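Local atomic coordinates of Lmo0740 protein (Listeria monocytogenes, PDB entry 4RFA), a protein that probably acts as a Crp-family transcription activator, joining a cyclic nucleotide-binding-like domain to a DNA-binding domain. Residues 59-64 / 94-99; 73-78 / 187-192. One frame throughout, in Å; residues are numbered along the deposited sequence.

Along the chain the segments come in the order 59-64, 73-78, 94-99, 187-192. Contact 1 closes a loop from the strand 58-62 to the strand 95-99, and segment 73-78 lies inside that loop. Contact 2 starts from there and reaches past 94-99 to residues 187-192, so the two contacts cross. They meet in one sheet, where strand 58-62 has 95-99 on one side and 72-76 on the other. V60 O is 2.7 Å from S73 N, and the contact centres are about 9 Å apart. Contact 1 stays within the beta domain. Contact 2 lies against the long helix 126-143 and joins that domain to helix 183-189 of the C-terminal part.

Contact 1: residues 59-64 / 94-99; sequences AVELED and KHSITV
E61 and T98 meet through two similar first torsions. In E61, CG sits beside the backbone N, anti to the carbonyl carbon (chi1 -50°). In T98, OG1 takes the same place (chi1 -55°). The rest of E61 runs extended, and its OE2 accepts a hydrogen bond from T98 OG1 at 3.0 Å. The hydroxyl comes from above the carboxylate plane. The same OE2 forms a salt bridge with R188, so two donors grip this oxygen of the buried E61. The neighbouring carboxylate, E63, is bent at its second torsion. S96 OG donates to E63 OE2 at 2.7 Å, nearly in line with its C-O bond.

The backbones form an antiparallel ladder. A59 and T98 are a hydrogen-bonded pair, with A59 N to T98 O at 2.7 Å and T98 N to A59 O at 2.8 Å. E61 and S96 are the next such pair. There E61 N reaches S96 O at 2.7 Å, while the return bond from S96 N to E61 O is longer, at 3.3 Å. V60 with I97 and L62 with H95 are the non-hydrogen-bonded pairs.

V60, L62, H95 and I97 share one face of the sheet. V60 CG2 lies beside I97 CG1. V60 CG1 touches H95 CB at 3.7 Å, the two side chains crossing at about a right angle. L62 CA lies over one face of the imidazole. Y140 of the second subunit meets the H95 ring edge-to-face and also packs on V60, so this face takes part in the dimer. The other face carries A59, E61, S96 and T98, and R188 reaches E61 there. The strand pair belongs to the three-stranded sheet 72-76, 58-62, 95-99, consistent with the beta roll of a Crp-type cyclic nucleotide-binding domain.

Contact 2: residues 73-78 / 187-192; sequences SIFVLP and ARYCRT
F75 and Y189 bring two rings together at a slant. F75 CE2 stands over one face of the Y189 ring, 3.5 Å above its plane and displaced toward the rim. Its closest atom there is Y189 CD1, at 3.6 Å, and Y189 CG follows at 3.7 Å. The ring planes are inclined at 53°, an oblique pair. I74 CA lies at the edge of the tyrosine ring, near CE1. Y189 CG is anti to its backbone N (chi1 178°), which places the ring beside the strand, against F75 CE2. Its OH is hydrogen-bonded to N160. L161 and M165 of helix 150-165 also pack on F75.

The third flat group is the R191 guanidinium. Y189 C lies in plane at its edge. S73 O also meets it near the edge, tilted somewhat from the plane. R191 NH2 donates to S73 O at 3.0 Å. The donor lies in the carbonyl plane, on a lone pair, with a C=O...N angle of 107°. R191 NH1 makes a weak bond to Y189 O at 2.7 Å. R191 was modelled in two conformers, and these bonds belong to one of them, so they are less certain.

Both segments are irregular where they meet. S73 and I74 both face V60, forming a classic beta bulge. R191, with positive phi, follows the helix in a Schellman motif, T192 N bonding back to A187 O at 3.0 Å. In this conformer the arginine gives one donor to the bulge and one, weakly, back to Y189 O. Its positive charge probably complements the partial negative charge of the carbonyls at the end of the helix. The chemistry implies a mixed junction: an apolar ring contact beside a strand carbonyl, S73 O, that accepts a bond from R191 in at least one of its conformers. The polar half is therefore probably less fixed than the ring pair.

Contact 1: residues 59-64 / 94-99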
ATOM      1  N   ALA A  59     -13.257  -8.610  -1.691  1.00 45.53           N
ATOM      2  CA  ALA A  59     -13.097  -7.169  -1.896  1.00 44.06           C
ATOM      3  C   ALA A  59     -13.021  -6.453  -0.599  1.00 47.28           C
ATOM      4  O   ALA A  59     -13.820  -6.713   0.304  1.00 48.99           O
ATOM      5  CB  ALA A  59     -14.277  -6.607  -2.689  1.00 48.80           C
ATOM      6  N   VAL A  60     -12.081  -5.524  -0.511  1.00 44.06           N
ATOM      7  CA  VAL A  60     -11.999  -4.622   0.627  1.00 46.27           C
ATOM      8  C   VAL A  60     -12.789  -3.320   0.278  1.00 48.68           C
ATOM      9  O   VAL A  60     -12.475  -2.621  -0.683  1.00 50.90           O
ATOM     10  CB  VAL A  60     -10.526  -4.279   0.920  1.00 50.69           C
ATOM     11  CG1 VAL A  60     -10.381  -3.466   2.177  1.00 52.77           C
ATOM     12  CG2 VAL A  60      -9.668  -5.551   1.000  1.00 50.23           C
ATOM     13  N   GLU A  61     -13.751  -2.962   1.103  1.00 48.97           N
ATOM     14  CA  GLU A  61     -14.636  -1.827   0.842  1.00 58.25           C
ATOM     15  C   GLU A  61     -14.295  -0.575   1.630  1.00 58.27           C
ATOM     16  O   GLU A  61     -14.034  -0.658   2.820  1.00 63.34           O
ATOM     17  CB  GLU A  61     -16.061  -2.217   1.231  1.00 56.24           C
ATOM     18  CG  GLU A  61     -16.515  -3.544   0.636  1.00 62.10           C
ATOM     19  CD  GLU A  61     -18.024  -3.747   0.711  1.00 70.05           C
ATOM     20  OE1 GLU A  61     -18.708  -2.867   1.295  1.00 70.87           O
ATOM     21  OE2 GLU A  61     -18.511  -4.783   0.195  1.00 72.14           O
ATOM     22  N   LEU A  62     -14.374   0.589   0.977  1.00 59.48           N
ATOM     23  CA  LEU A  62     -14.308   1.883   1.671  1.00 61.80           C
ATOM     24  C   LEU A  62     -15.649   2.174   2.365  1.00 59.30           C
ATOM     25  O   LEU A  62     -16.664   2.472   1.702  1.00 55.29           O
ATOM     26  CB  LEU A  62     -13.937   3.026   0.701  1.00 65.95           C
ATOM     27  CG  LEU A  62     -14.024   4.463   1.287  1.00 78.10           C
ATOM     28  CD1 LEU A  62     -13.401   4.571   2.676  1.00 83.89           C
ATOM     29  CD2 LEU A  62     -13.389   5.484   0.354  1.00 77.59           C
ATOM     30  N   GLU A  63     -15.640   2.123   3.694  1.00 59.72           N
ATOM     31  CA  GLU A  63     -16.855   2.321   4.477  1.00 68.79           C
ATOM     32  C   GLU A  63     -17.309   3.781   4.399  1.00 68.04           C
ATOM     33  O   GLU A  63     -16.565   4.693   4.778  1.00 66.30           O
ATOM     34  CB  GLU A  63     -16.645   1.879   5.932  1.00 71.02           C
ATOM     35  CG  GLU A  63     -16.416   0.379   6.078  1.00 76.29           C
ATOM     36  CD  GLU A  63     -17.633  -0.446   5.695  1.00 82.74           C
ATOM     37  OE1 GLU A  63     -18.768   0.083   5.757  1.00 92.89           O
ATOM     38  OE2 GLU A  63     -17.469  -1.632   5.343  1.00 88.96           O
ATOM     39  N   ASP A  64     -18.518   3.991   3.877  1.00 63.40           N
ATOM     40  CA  ASP A  64     -19.095   5.333   3.771  1.00 60.89           C
ATOM     41  C   ASP A  64     -20.581   5.167   3.948  1.00 66.42           C
ATOM     42  O   ASP A  64     -21.300   4.849   2.984  1.00 63.77           O
ATOM     43  CB  ASP A  64     -18.792   5.947   2.392  1.00 58.96           C
ATOM     44  CG  ASP A  64     -19.262   7.408   2.258  1.00 62.02           C
ATOM     45  OD1 ASP A  64     -20.028   7.919   3.089  1.00 65.06           O
ATOM     46  OD2 ASP A  64     -18.851   8.061   1.293  1.00 61.02           O
ATOM     47  N   LYS A  94     -11.778   3.217   8.157  1.00104.36           N
ATOM     48  CA  LYS A  94     -12.414   1.905   8.250  1.00103.70           C
ATOM     49  C   LYS A  94     -12.674   1.299   6.868  1.00 97.69           C
ATOM     50  O   LYS A  94     -13.158   1.979   5.939  1.00 95.94           O
ATOM     51  CB  LYS A  94     -13.741   1.979   9.005  1.00106.34           C
ATOM     52  CG  LYS A  94     -13.687   2.767  10.300  1.00113.75           C
ATOM     53  CD  LYS A  94     -15.041   3.376  10.626  1.00117.75           C
ATOM     54  CE  LYS A  94     -14.922   4.457  11.685  1.00122.01           C
ATOM     55  NZ  LYS A  94     -16.263   4.892  12.163  1.00124.43           N
ATOM     56  N   HIS A  95     -12.336   0.016   6.759  1.00 88.38           N
ATOM     57  CA  HIS A  95     -12.630  -0.816   5.591  1.00 84.87           C
ATOM     58  C   HIS A  95     -13.216  -2.163   6.104  1.00 78.92           C
ATOM     59  O   HIS A  95     -12.936  -2.573   7.245  1.00 77.10           O
ATOM     60  CB  HIS A  95     -11.334  -1.064   4.770  1.00 81.96           C
ATOM     61  CG  HIS A  95     -10.865   0.106   3.940  1.00 83.40           C
ATOM     62  ND1 HIS A  95     -10.332   1.259   4.487  1.00 83.73           N
ATOM     63  CD2 HIS A  95     -10.793   0.269   2.593  1.00 78.96           C
ATOM     64  CE1 HIS A  95      -9.997   2.093   3.520  1.00 79.15           C
ATOM     65  NE2 HIS A  95     -10.267   1.515   2.361  1.00 79.43           N
ATOM     66  N   SER A  96     -14.023  -2.836   5.278  1.00 72.19           N
ATOM     67  CA  SER A  96     -14.469  -4.226   5.563  1.00 70.02           C
ATOM     68  C   SER A  96     -14.239  -5.134   4.334  1.00 66.56           C
ATOM     69  O   SER A  96     -13.973  -4.632   3.250  1.00 66.05           O
ATOM     70  CB  SER A  96     -15.932  -4.252   5.975  1.00 71.59           C
ATOM     71  OG  SER A  96     -16.782  -4.212   4.854  1.00 71.17           O
ATOM     72  N   ILE A  97     -14.357  -6.449   4.507  1.00 63.61           N
ATOM     73  CA  ILE A  97     -13.860  -7.424   3.540  1.00 60.49           C
ATOM     74  C   ILE A  97     -14.916  -8.432   3.164  1.00 58.71           C
ATOM     75  O   ILE A  97     -15.345  -9.168   3.992  1.00 61.23           O
ATOM     76  CB  ILE A  97     -12.615  -8.153   4.101  1.00 63.48           C
ATOM     77  CG1 ILE A  97     -11.521  -7.116   4.360  1.00 61.05           C
ATOM     78  CG2 ILE A  97     -12.150  -9.233   3.128  1.00 61.74           C
ATOM     79  CD1 ILE A  97     -10.257  -7.619   5.021  1.00 66.72           C
ATOM     80  N   THR A  98     -15.318  -8.460   1.895  1.00 55.83           N
ATOM     81  CA  THR A  98     -16.457  -9.229   1.442  1.00 56.68           C
ATOM     82  C   THR A  98     -16.043 -10.209   0.376  1.00 56.25           C
ATOM     83  O   THR A  98     -15.329  -9.848  -0.563  1.00 57.33           O
ATOM     84  CB  THR A  98     -17.487  -8.286   0.801  1.00 61.72           C
ATOM     85  OG1 THR A  98     -17.827  -7.264   1.736  1.00 64.80           O
ATOM     86  CG2 THR A  98     -18.713  -9.001   0.339  1.00 64.68           C
ATOM     87  N   VAL A  99     -16.527 -11.430   0.491  1.00 54.60           N
ATOM     88  CA  VAL A  99     -16.218 -12.486  -0.419  1.00 55.96           C
ATOM     89  C   VAL A  99     -16.977 -12.243  -1.693  1.00 61.40           C
ATOM     90  O   VAL A  99     -18.192 -12.040  -1.665  1.00 60.53           O
ATOM     91  CB  VAL A  99     -16.556 -13.849   0.200  1.00 57.28           C
ATOM     92  CG1 VAL A  99     -16.360 -14.974  -0.791  1.00 56.73           C
ATOM     93  CG2 VAL A  99     -15.659 -14.047   1.425  1.00 56.05           C
TER

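Contact 2: residues 73-78 / 187-192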
ATOM      1  N   SER A  73     -11.924  -0.750  -2.556  1.00 38.47           N
ATOM      2  CA  SER A  73     -10.595  -0.135  -2.546  1.00 41.23           C
ATOM      3  C   SER A  73      -9.635  -1.036  -3.238  1.00 40.59           C
ATOM      4  O   SER A  73      -8.774  -0.577  -3.958  1.00 41.46           O
ATOM      5  CB  SER A  73     -10.099   0.070  -1.086  1.00 42.85           C
ATOM      6  OG  SER A  73     -11.042   0.885  -0.395  1.00 50.94           O
ATOM      7  N   ILE A  74      -9.740  -2.336  -2.983  1.00 37.24           N
ATOM      8  CA  ILE A  74      -8.807  -3.270  -3.611  1.00 39.45           C
ATOM      9  C   ILE A  74      -9.366  -4.667  -3.498  1.00 38.23           C
ATOM     10  O   ILE A  74     -10.154  -4.907  -2.601  1.00 38.40           O
ATOM     11  CB  ILE A  74      -7.386  -3.149  -2.917  1.00 39.93           C
ATOM     12  CG1 ILE A  74      -6.310  -3.939  -3.652  1.00 43.93           C
ATOM     13  CG2 ILE A  74      -7.473  -3.532  -1.470  1.00 39.78           C
ATOM     14  CD1 ILE A  74      -4.882  -3.558  -3.211  1.00 46.86           C
ATOM     15  N   PHE A  75      -8.949  -5.575  -4.383  1.00 37.64           N
ATOM     16  CA  PHE A  75      -9.307  -6.959  -4.263  1.00 39.20           C
ATOM     17  C   PHE A  75      -8.274  -7.766  -3.486  1.00 46.32           C
ATOM     18  O   PHE A  75      -7.133  -7.432  -3.487  1.00 46.65           O
ATOM     19  CB  PHE A  75      -9.518  -7.551  -5.646  1.00 40.85           C
ATOM     20  CG  PHE A  75     -10.726  -6.996  -6.324  1.00 40.51           C
ATOM     21  CD1 PHE A  75     -11.995  -7.471  -5.993  1.00 42.14           C
ATOM     22  CD2 PHE A  75     -10.622  -5.936  -7.195  1.00 39.32           C
ATOM     23  CE1 PHE A  75     -13.139  -6.922  -6.560  1.00 43.26           C
ATOM     24  CE2 PHE A  75     -11.770  -5.360  -7.768  1.00 43.13           C
ATOM     25  CZ  PHE A  75     -13.034  -5.849  -7.441  1.00 43.21           C
ATOM     26  N   VAL A  76      -8.710  -8.882  -2.900  1.00 45.67           N
ATOM     27  CA  VAL A  76      -7.871  -9.843  -2.208  1.00 45.70           C
ATOM     28  C   VAL A  76      -7.837 -11.067  -3.103  1.00 46.97           C
ATOM     29  O   VAL A  76      -8.886 -11.616  -3.431  1.00 43.72           O
ATOM     30  CB  VAL A  76      -8.596 -10.250  -0.921  1.00 49.66           C
ATOM     31  CG1 VAL A  76      -7.936 -11.453  -0.234  1.00 54.63           C
ATOM     32  CG2 VAL A  76      -8.719  -9.035  -0.037  1.00 51.81           C
ATOM     33  N   LEU A  77      -6.641 -11.489  -3.471  1.00 41.81           N
ATOM     34  CA  LEU A  77      -6.397 -12.573  -4.404  1.00 43.45           C
ATOM     35  C   LEU A  77      -5.842 -13.810  -3.701  1.00 44.00           C
ATOM     36  O   LEU A  77      -5.299 -13.706  -2.600  1.00 43.47           O
ATOM     37  CB  LEU A  77      -5.355 -12.122  -5.448  1.00 42.65           C
ATOM     38  CG  LEU A  77      -5.511 -10.679  -5.887  1.00 42.81           C
ATOM     39  CD1 LEU A  77      -4.406 -10.242  -6.843  1.00 45.46           C
ATOM     40  CD2 LEU A  77      -6.865 -10.455  -6.549  1.00 45.22           C
ATOM     41  N   PRO A  78      -5.985 -14.987  -4.341  1.00 44.74           N
ATOM     42  CA  PRO A  78      -5.285 -16.177  -3.908  1.00 46.82           C
ATOM     43  C   PRO A  78      -3.805 -15.882  -3.721  1.00 48.60           C
ATOM     44  O   PRO A  78      -3.216 -15.189  -4.553  1.00 55.98           O
ATOM     45  CB  PRO A  78      -5.530 -17.184  -5.067  1.00 53.28           C
ATOM     46  CG  PRO A  78      -6.790 -16.734  -5.717  1.00 51.93           C
ATOM     47  CD  PRO A  78      -6.678 -15.208  -5.624  1.00 50.11           C
ATOM     48  N   ALA A 187     -17.907  -0.617 -11.452  1.00 44.60           N
ATOM     49  CA  ALA A 187     -18.198   0.727 -11.040  1.00 43.62           C
ATOM     50  C   ALA A 187     -17.709   1.056  -9.635  1.00 46.93           C
ATOM     51  O   ALA A 187     -17.245   2.183  -9.363  1.00 47.57           O
ATOM     52  CB  ALA A 187     -19.669   1.008 -11.111  1.00 45.61           C
ATOM     53  N   ARG A 188     -17.894   0.116  -8.724  1.00 45.41           N
ATOM     54  CA  ARG A 188     -17.454   0.301  -7.365  1.00 39.89           C
ATOM     55  C   ARG A 188     -15.947   0.387  -7.298  1.00 40.53           C
ATOM     56  O   ARG A 188     -15.421   1.213  -6.530  1.00 38.96           O
ATOM     57  CB  ARG A 188     -17.994  -0.785  -6.460  1.00 43.04           C
ATOM     58  CG  ARG A 188     -19.518  -0.741  -6.369  1.00 45.46           C
ATOM     59  CD  ARG A 188     -20.076  -2.001  -5.780  1.00 46.23           C
ATOM     60  NE  ARG A 188     -19.664  -2.146  -4.414  1.00 48.33           N
ATOM     61  CZ  ARG A 188     -19.635  -3.309  -3.799  1.00 50.00           C
ATOM     62  NH1 ARG A 188     -20.015  -4.408  -4.458  1.00 48.32           N
ATOM     63  NH2 ARG A 188     -19.240  -3.360  -2.550  1.00 51.67           N
ATOM     64  N   TYR A 189     -15.241  -0.391  -8.126  1.00 40.05           N
ATOM     65  CA  TYR A 189     -13.783  -0.378  -8.101  1.00 40.02           C
ATOM     66  C   TYR A 189     -13.246   0.881  -8.761  1.00 44.24           C
ATOM     67  O   TYR A 189     -12.157   1.396  -8.401  1.00 42.25           O
ATOM     68  CB  TYR A 189     -13.264  -1.639  -8.732  1.00 40.14           C
ATOM     69  CG  TYR A 189     -11.753  -1.800  -8.836  1.00 38.28           C
ATOM     70  CD1 TYR A 189     -10.935  -1.907  -7.728  1.00 36.37           C
ATOM     71  CD2 TYR A 189     -11.167  -1.965 -10.088  1.00 40.17           C
ATOM     72  CE1 TYR A 189      -9.560  -2.143  -7.852  1.00 37.44           C
ATOM     73  CE2 TYR A 189      -9.800  -2.184 -10.218  1.00 40.30           C
ATOM     74  CZ  TYR A 189      -9.004  -2.264  -9.099  1.00 38.36           C
ATOM     75  OH  TYR A 189      -7.677  -2.445  -9.335  1.00 44.44           O
ATOM     76  N   CYS A 190     -13.977   1.365  -9.762  1.00 39.79           N
ATOM     77  CA  CYS A 190     -13.635   2.627 -10.423  1.00 40.60           C
ATOM     78  C   CYS A 190     -14.101   3.866  -9.686  1.00 39.89           C
ATOM     79  O   CYS A 190     -13.826   4.969 -10.122  1.00 44.31           O
ATOM     80  CB  CYS A 190     -14.142   2.676 -11.872  1.00 40.25           C
ATOM     81  SG  CYS A 190     -13.340   1.436 -12.885  1.00 44.62           S
ATOM     82  N   ARG A 191     -14.829   3.653  -8.602  0.50 44.01           N
ATOM     83  CA  ARG A 191     -15.312   4.723  -7.768  0.50 44.24           C
ATOM     84  C   ARG A 191     -16.091   5.742  -8.660  0.50 46.52           C
ATOM     85  O   ARG A 191     -15.747   6.927  -8.789  0.50 46.99           O
ATOM     86  CB  ARG A 191     -14.110   5.256  -6.943  0.50 46.11           C
ATOM     87  CG  ARG A 191     -13.228   4.124  -6.307  0.50 46.47           C
ATOM     88  CD  ARG A 191     -12.190   4.704  -5.337  0.50 49.93           C
ATOM     89  NE  ARG A 191     -11.061   3.922  -4.730  0.50 47.89           N
ATOM     90  CZ  ARG A 191     -10.489   2.765  -5.098  0.50 42.21           C
ATOM     91  NH1 ARG A 191     -10.874   2.070  -6.152  0.50 33.25           N
ATOM     92  NH2 ARG A 191      -9.424   2.328  -4.363  0.50 39.38           N
ATOM     93  N   THR A 192     -17.094   5.202  -9.355  1.00 44.88           N
ATOM     94  CA  THR A 192     -18.064   5.966 -10.128  1.00 45.94           C
ATOM     95  C   THR A 192     -19.440   5.240 -10.159  1.00 51.79           C
ATOM     96  O   THR A 192     -19.623   4.253  -9.484  1.00 48.02           O
ATOM     97  CB  THR A 192     -17.571   6.173 -11.543  1.00 48.47           C
ATOM     98  OG1 THR A 192     -18.368   7.165 -12.151  1.00 50.71           O
ATOM     99  CG2 THR A 192     -17.618   4.885 -12.369  1.00 48.91           C
TER